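Local coordinates for protein oxalate biosynthetic component 1 (PDB 5IKY) that acts as a bifunctional serine hydrolase and lyase that produces oxalate during quorum sensing-dependent oxalogenesis in Burkholderia thailandensis, at residues L962-F966 with W984-S988; I980-L985 with G1044-V1050. All coordinates share one frame. Residues are numbered along the deposited sequence.

Interaction 1. Residues L962-F966 with W984-S988; sequences LRAFF and WLGTS
The last turn of helix 959-966 lies beside an extended strip of loop, and the two bury 287 Å² between them without any hydrogen bond from one to the other. Residues 962-966 keep helical angles up to F966 (-77/-17), and F966 N donates to L962 O at 3.0 Å. The CA atoms of R963 and L985 lie 7.0 Å apart, those of F966 and T987 5.3 Å, so the helix end draws nearer to the loop as it goes. In 984-988, W984, L985 and T987 have extended angles (-89/161, -76/121, -74/137), and G986 is almost fully stretched at 176/-173. L962 (chi1 m, chi2 t) points toward the loop, its CD1 4.0 Å from L985 CD1. R963, in an extended mttt conformation, passes its aliphatic stem over the same leucine, with CG 3.7 Å from L985 CD2. In an alpha/beta-hydrolase domain such as this one, a helix leads into a strand of the central sheet; here helix 959-966 precedes strand 969-976, and the loop enters the neighbouring parallel strand 988-992. F966, with chi1 m and chi2 -48°, lays its ring on the glycine: G986 CA sits 3.7 Å from the ring centroid and 9° off the normal, a CH-pi contact over the face. G986 N is 3.6 Å from F966 CD2, and L985 CB 3.8 Å from F966 CE2. Helix 937-955 borders the same cluster, where C949 touches both F966 and L985, and D945 OD2 accepts a hydrogen bond from T987 N.

Interaction 2. Residues I980-L985 with G1044-V1050; sequences IHLDWL and GRQGKIV
Two tight turns meet here, burying 566 Å² between their segments. One is a type I turn from H981 to W984, with L982 at -63/-31, D983 at -94/9 and W984 N donating to H981 O at 3.3 Å. The other, also type I, runs from G1044 to G1047 through R1045 (-64/-32) and Q1046 (-105/24). CA separations set the register: D983 to G1044 is 4.6 Å, L985 to Q1046 5.5 Å. D983 (chi1 m) brings OD1 to R1045 N at 3.3 Å, with an N-H...O angle of 151°, so a turn amide finds its acceptor in a side chain. K1048 runs straight through chi1 and chi2 (both t), bends at chi3 (-92°) and is straight again at chi4 (t), which carries NZ to H981 O for a weak hydrogen bond at 3.3 Å, a second donor for that carbonyl. L982 O receives a CA-H...O contact from G1044 CA (3.2 Å, 146° at H); a CB on G1044 would stand about 1.9 Å from L982 O, so the closeness depends on glycine. D983 O faces carbon, 3.2 Å from Q1046 CG. Outside the pair, Q942 OE1 accepts from H981 N. At the far end I980 CG2 and L982 CD1 each lie 3.8 Å from V1050 CG2. G1047 N closes its turn weakly on G1044 O at 3.2 Å, and just beyond it G1044 N donates to K1048 O at 2.7 Å, while G1047 adopts positive phi (84/4). These features define a beta hairpin with a type I turn and G1 bulge, joining antiparallel strands 1038-1043 and 1049-1054 at the edge of the sheet.

How the interactions relate
From the N terminus, the chain leaves helix 959-966, runs through strand 969-976 and returns in the loop before strand 988-992, where interaction 1 closes a 17-residue excursion. It then runs through strand 988-992, helices 998-1002 and 1015-1025 and strand 1038-1043 before the hairpin turn, in 1044-1050, comes back to the same loop, interaction 2 closing 58 residues. The loops overlap along 980-988 rather than nest, and share W984 and L985; L985 touches helix 959-966 in one contact and Q1046 in the other. Their centres are 8 Å apart. A probable hydrogen bond, S988 OG to I1049 N at 3.1 Å, links them where strands 988-992 and 1049-1054 pair in parallel.

Interaction 1. Residues L962-F966 with W984-S988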
# COMPACT_ATOMS: atom_id res chain seq x y z
N LEU A 962 -35.48 -15.73 -23.33
CA LEU A 962 -34.80 -14.48 -23.00
C LEU A 962 -33.30 -14.71 -22.86
O LEU A 962 -32.50 -13.84 -23.21
CB LEU A 962 -35.36 -13.87 -21.72
CG LEU A 962 -36.54 -12.90 -21.89
CD1 LEU A 962 -37.18 -12.58 -20.55
CD2 LEU A 962 -36.07 -11.63 -22.58
N ARG A 963 -32.92 -15.87 -22.35
CA ARG A 963 -31.51 -16.23 -22.23
C ARG A 963 -30.88 -16.38 -23.61
O ARG A 963 -29.74 -15.97 -23.84
CB ARG A 963 -31.34 -17.53 -21.44
CG ARG A 963 -31.80 -17.46 -20.00
CD ARG A 963 -31.41 -18.70 -19.23
NE ARG A 963 -31.99 -18.74 -17.90
CZ ARG A 963 -31.63 -19.59 -16.94
NH1 ARG A 963 -30.68 -20.48 -17.18
NH2 ARG A 963 -32.22 -19.55 -15.76
N ALA A 964 -31.63 -16.98 -24.54
CA ALA A 964 -31.18 -17.13 -25.91
C ALA A 964 -31.05 -15.76 -26.57
O ALA A 964 -30.14 -15.53 -27.38
CB ALA A 964 -32.13 -18.01 -26.70
N PHE A 965 -31.96 -14.86 -26.22
CA PHE A 965 -31.94 -13.50 -26.74
C PHE A 965 -30.69 -12.75 -26.29
O PHE A 965 -30.07 -12.03 -27.07
CB PHE A 965 -33.19 -12.74 -26.29
CG PHE A 965 -33.18 -11.28 -26.63
CD1 PHE A 965 -32.86 -10.34 -25.66
CD2 PHE A 965 -33.48 -10.85 -27.91
CE1 PHE A 965 -32.84 -8.99 -25.97
CE2 PHE A 965 -33.46 -9.50 -28.22
CZ PHE A 965 -33.15 -8.57 -27.25
N PHE A 966 -30.31 -12.94 -25.03
CA PHE A 966 -29.15 -12.27 -24.46
C PHE A 966 -27.84 -12.91 -24.90
O PHE A 966 -26.77 -12.31 -24.77
CB PHE A 966 -29.24 -12.26 -22.93
CG PHE A 966 -30.20 -11.24 -22.39
CD1 PHE A 966 -30.18 -9.93 -22.85
CD2 PHE A 966 -31.14 -11.59 -21.43
CE1 PHE A 966 -31.07 -8.99 -22.36
CE2 PHE A 966 -32.03 -10.66 -20.93
CZ PHE A 966 -32.00 -9.36 -21.40
N TRP A 984 -28.65 -11.53 -12.57
CA TRP A 984 -29.71 -10.96 -13.39
C TRP A 984 -29.73 -11.58 -14.79
O TRP A 984 -28.75 -12.18 -15.23
CB TRP A 984 -29.55 -9.44 -13.53
CG TRP A 984 -29.93 -8.66 -12.31
CD1 TRP A 984 -30.28 -9.15 -11.09
CD2 TRP A 984 -30.01 -7.23 -12.20
NE1 TRP A 984 -30.57 -8.12 -10.22
CE2 TRP A 984 -30.41 -6.93 -10.89
CE3 TRP A 984 -29.78 -6.18 -13.09
CZ2 TRP A 984 -30.58 -5.63 -10.44
CZ3 TRP A 984 -29.95 -4.88 -12.65
CH2 TRP A 984 -30.35 -4.62 -11.33
N LEU A 985 -30.86 -11.43 -15.48
CA LEU A 985 -30.94 -11.74 -16.90
C LEU A 985 -30.26 -10.64 -17.69
O LEU A 985 -30.66 -9.47 -17.60
CB LEU A 985 -32.39 -11.90 -17.35
CG LEU A 985 -33.03 -13.29 -17.29
CD1 LEU A 985 -34.51 -13.19 -17.62
CD2 LEU A 985 -32.33 -14.23 -18.25
N GLY A 986 -29.25 -10.99 -18.47
CA GLY A 986 -28.55 -9.98 -19.25
C GLY A 986 -27.35 -10.44 -20.05
O GLY A 986 -27.06 -11.63 -20.15
N THR A 987 -26.65 -9.46 -20.63
CA THR A 987 -25.53 -9.71 -21.51
C THR A 987 -24.29 -10.17 -20.74
O THR A 987 -23.98 -9.63 -19.68
CB THR A 987 -25.17 -8.45 -22.32
OG1 THR A 987 -26.37 -7.86 -22.85
CG2 THR A 987 -24.22 -8.78 -23.45
N SER A 988 -23.60 -11.18 -21.27
CA SER A 988 -22.36 -11.64 -20.67
C SER A 988 -21.25 -10.61 -20.89
O SER A 988 -21.17 -9.99 -21.95
CB SER A 988 -21.95 -13.00 -21.25
OG SER A 988 -22.87 -14.00 -20.87

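Interaction 2. Residues I980-L985 with G1044-V1050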
# COMPACT_ATOMS: atom_id res chain seq x y z
N ILE A 980 -21.72 -5.31 -11.52
CA ILE A 980 -22.33 -6.23 -12.47
C ILE A 980 -23.19 -7.23 -11.71
O ILE A 980 -22.68 -8.10 -11.01
CB ILE A 980 -21.28 -6.99 -13.30
CG1 ILE A 980 -20.40 -6.00 -14.08
CG2 ILE A 980 -21.96 -7.97 -14.24
CD1 ILE A 980 -19.33 -6.67 -14.91
N HIS A 981 -24.50 -7.09 -11.84
CA HIS A 981 -25.43 -7.98 -11.17
C HIS A 981 -25.38 -9.36 -11.82
O HIS A 981 -26.02 -9.60 -12.84
CB HIS A 981 -26.84 -7.41 -11.20
CG HIS A 981 -26.94 -6.02 -10.65
ND1 HIS A 981 -27.33 -5.76 -9.36
CD2 HIS A 981 -26.69 -4.82 -11.22
CE1 HIS A 981 -27.31 -4.45 -9.15
NE2 HIS A 981 -26.93 -3.86 -10.27
N LEU A 982 -24.60 -10.24 -11.22
CA LEU A 982 -24.30 -11.55 -11.79
C LEU A 982 -25.54 -12.43 -11.94
O LEU A 982 -25.62 -13.24 -12.87
CB LEU A 982 -23.25 -12.26 -10.92
CG LEU A 982 -22.77 -13.64 -11.37
CD1 LEU A 982 -22.32 -13.60 -12.82
CD2 LEU A 982 -21.65 -14.12 -10.47
N ASP A 983 -26.51 -12.27 -11.04
CA ASP A 983 -27.68 -13.14 -11.02
C ASP A 983 -28.86 -12.60 -11.82
O ASP A 983 -29.96 -13.16 -11.75
CB ASP A 983 -28.11 -13.40 -9.57
CG ASP A 983 -27.11 -14.24 -8.81
OD1 ASP A 983 -26.38 -15.03 -9.45
OD2 ASP A 983 -27.04 -14.12 -7.57
N TRP A 984 -28.65 -11.53 -12.57
CA TRP A 984 -29.71 -10.96 -13.39
C TRP A 984 -29.73 -11.58 -14.79
O TRP A 984 -28.75 -12.18 -15.23
CB TRP A 984 -29.55 -9.44 -13.53
CG TRP A 984 -29.93 -8.66 -12.31
CD1 TRP A 984 -30.28 -9.15 -11.09
CD2 TRP A 984 -30.01 -7.23 -12.20
NE1 TRP A 984 -30.57 -8.12 -10.22
CE2 TRP A 984 -30.41 -6.93 -10.89
CE3 TRP A 984 -29.78 -6.18 -13.09
CZ2 TRP A 984 -30.58 -5.63 -10.44
CZ3 TRP A 984 -29.95 -4.88 -12.65
CH2 TRP A 984 -30.35 -4.62 -11.33
N LEU A 985 -30.86 -11.43 -15.48
CA LEU A 985 -30.94 -11.74 -16.90
C LEU A 985 -30.26 -10.64 -17.69
O LEU A 985 -30.66 -9.47 -17.60
CB LEU A 985 -32.39 -11.90 -17.35
CG LEU A 985 -33.03 -13.29 -17.29
CD1 LEU A 985 -34.51 -13.19 -17.62
CD2 LEU A 985 -32.33 -14.23 -18.25
N GLY A 1044 -23.82 -16.82 -13.52
CA GLY A 1044 -24.97 -16.35 -12.77
C GLY A 1044 -26.11 -17.35 -12.73
O GLY A 1044 -26.08 -18.37 -13.42
N ARG A 1045 -27.11 -17.05 -11.91
CA ARG A 1045 -28.28 -17.91 -11.78
C ARG A 1045 -29.06 -17.99 -13.09
O ARG A 1045 -29.66 -19.02 -13.40
CB ARG A 1045 -29.20 -17.39 -10.66
CG ARG A 1045 -28.62 -17.52 -9.26
CD ARG A 1045 -29.15 -18.76 -8.55
NE ARG A 1045 -30.52 -18.58 -8.09
CZ ARG A 1045 -30.86 -18.27 -6.84
NH1 ARG A 1045 -29.92 -18.10 -5.92
NH2 ARG A 1045 -32.14 -18.12 -6.51
N GLN A 1046 -29.03 -16.91 -13.86
CA GLN A 1046 -29.77 -16.84 -15.11
C GLN A 1046 -28.85 -16.98 -16.32
O GLN A 1046 -29.18 -16.51 -17.41
CB GLN A 1046 -30.56 -15.53 -15.19
CG GLN A 1046 -31.27 -15.15 -13.89
CD GLN A 1046 -32.78 -15.24 -14.00
OE1 GLN A 1046 -33.32 -15.62 -15.04
NE2 GLN A 1046 -33.47 -14.90 -12.91
N GLY A 1047 -27.70 -17.60 -16.11
CA GLY A 1047 -26.80 -17.92 -17.21
C GLY A 1047 -25.85 -16.82 -17.64
O GLY A 1047 -25.11 -16.98 -18.61
N LYS A 1048 -25.87 -15.70 -16.92
CA LYS A 1048 -24.96 -14.60 -17.24
C LYS A 1048 -23.52 -14.99 -16.94
O LYS A 1048 -23.23 -15.58 -15.89
CB LYS A 1048 -25.34 -13.33 -16.47
CG LYS A 1048 -24.39 -12.16 -16.71
CD LYS A 1048 -24.79 -10.92 -15.92
CE LYS A 1048 -25.70 -10.01 -16.72
NZ LYS A 1048 -25.94 -8.72 -16.03
N ILE A 1049 -22.62 -14.68 -17.86
CA ILE A 1049 -21.20 -15.01 -17.70
C ILE A 1049 -20.36 -13.75 -17.56
O ILE A 1049 -20.50 -12.81 -18.34
CB ILE A 1049 -20.68 -15.84 -18.90
CG1 ILE A 1049 -21.51 -17.10 -19.08
CG2 ILE A 1049 -19.21 -16.19 -18.70
CD1 ILE A 1049 -21.07 -17.96 -20.25
N VAL A 1050 -19.49 -13.72 -16.55
CA VAL A 1050 -18.64 -12.56 -16.32
C VAL A 1050 -17.17 -12.95 -16.21
O VAL A 1050 -16.78 -13.74 -15.35
CB VAL A 1050 -19.05 -11.81 -15.05
CG1 VAL A 1050 -18.09 -10.66 -14.78
CG2 VAL A 1050 -20.48 -11.29 -15.17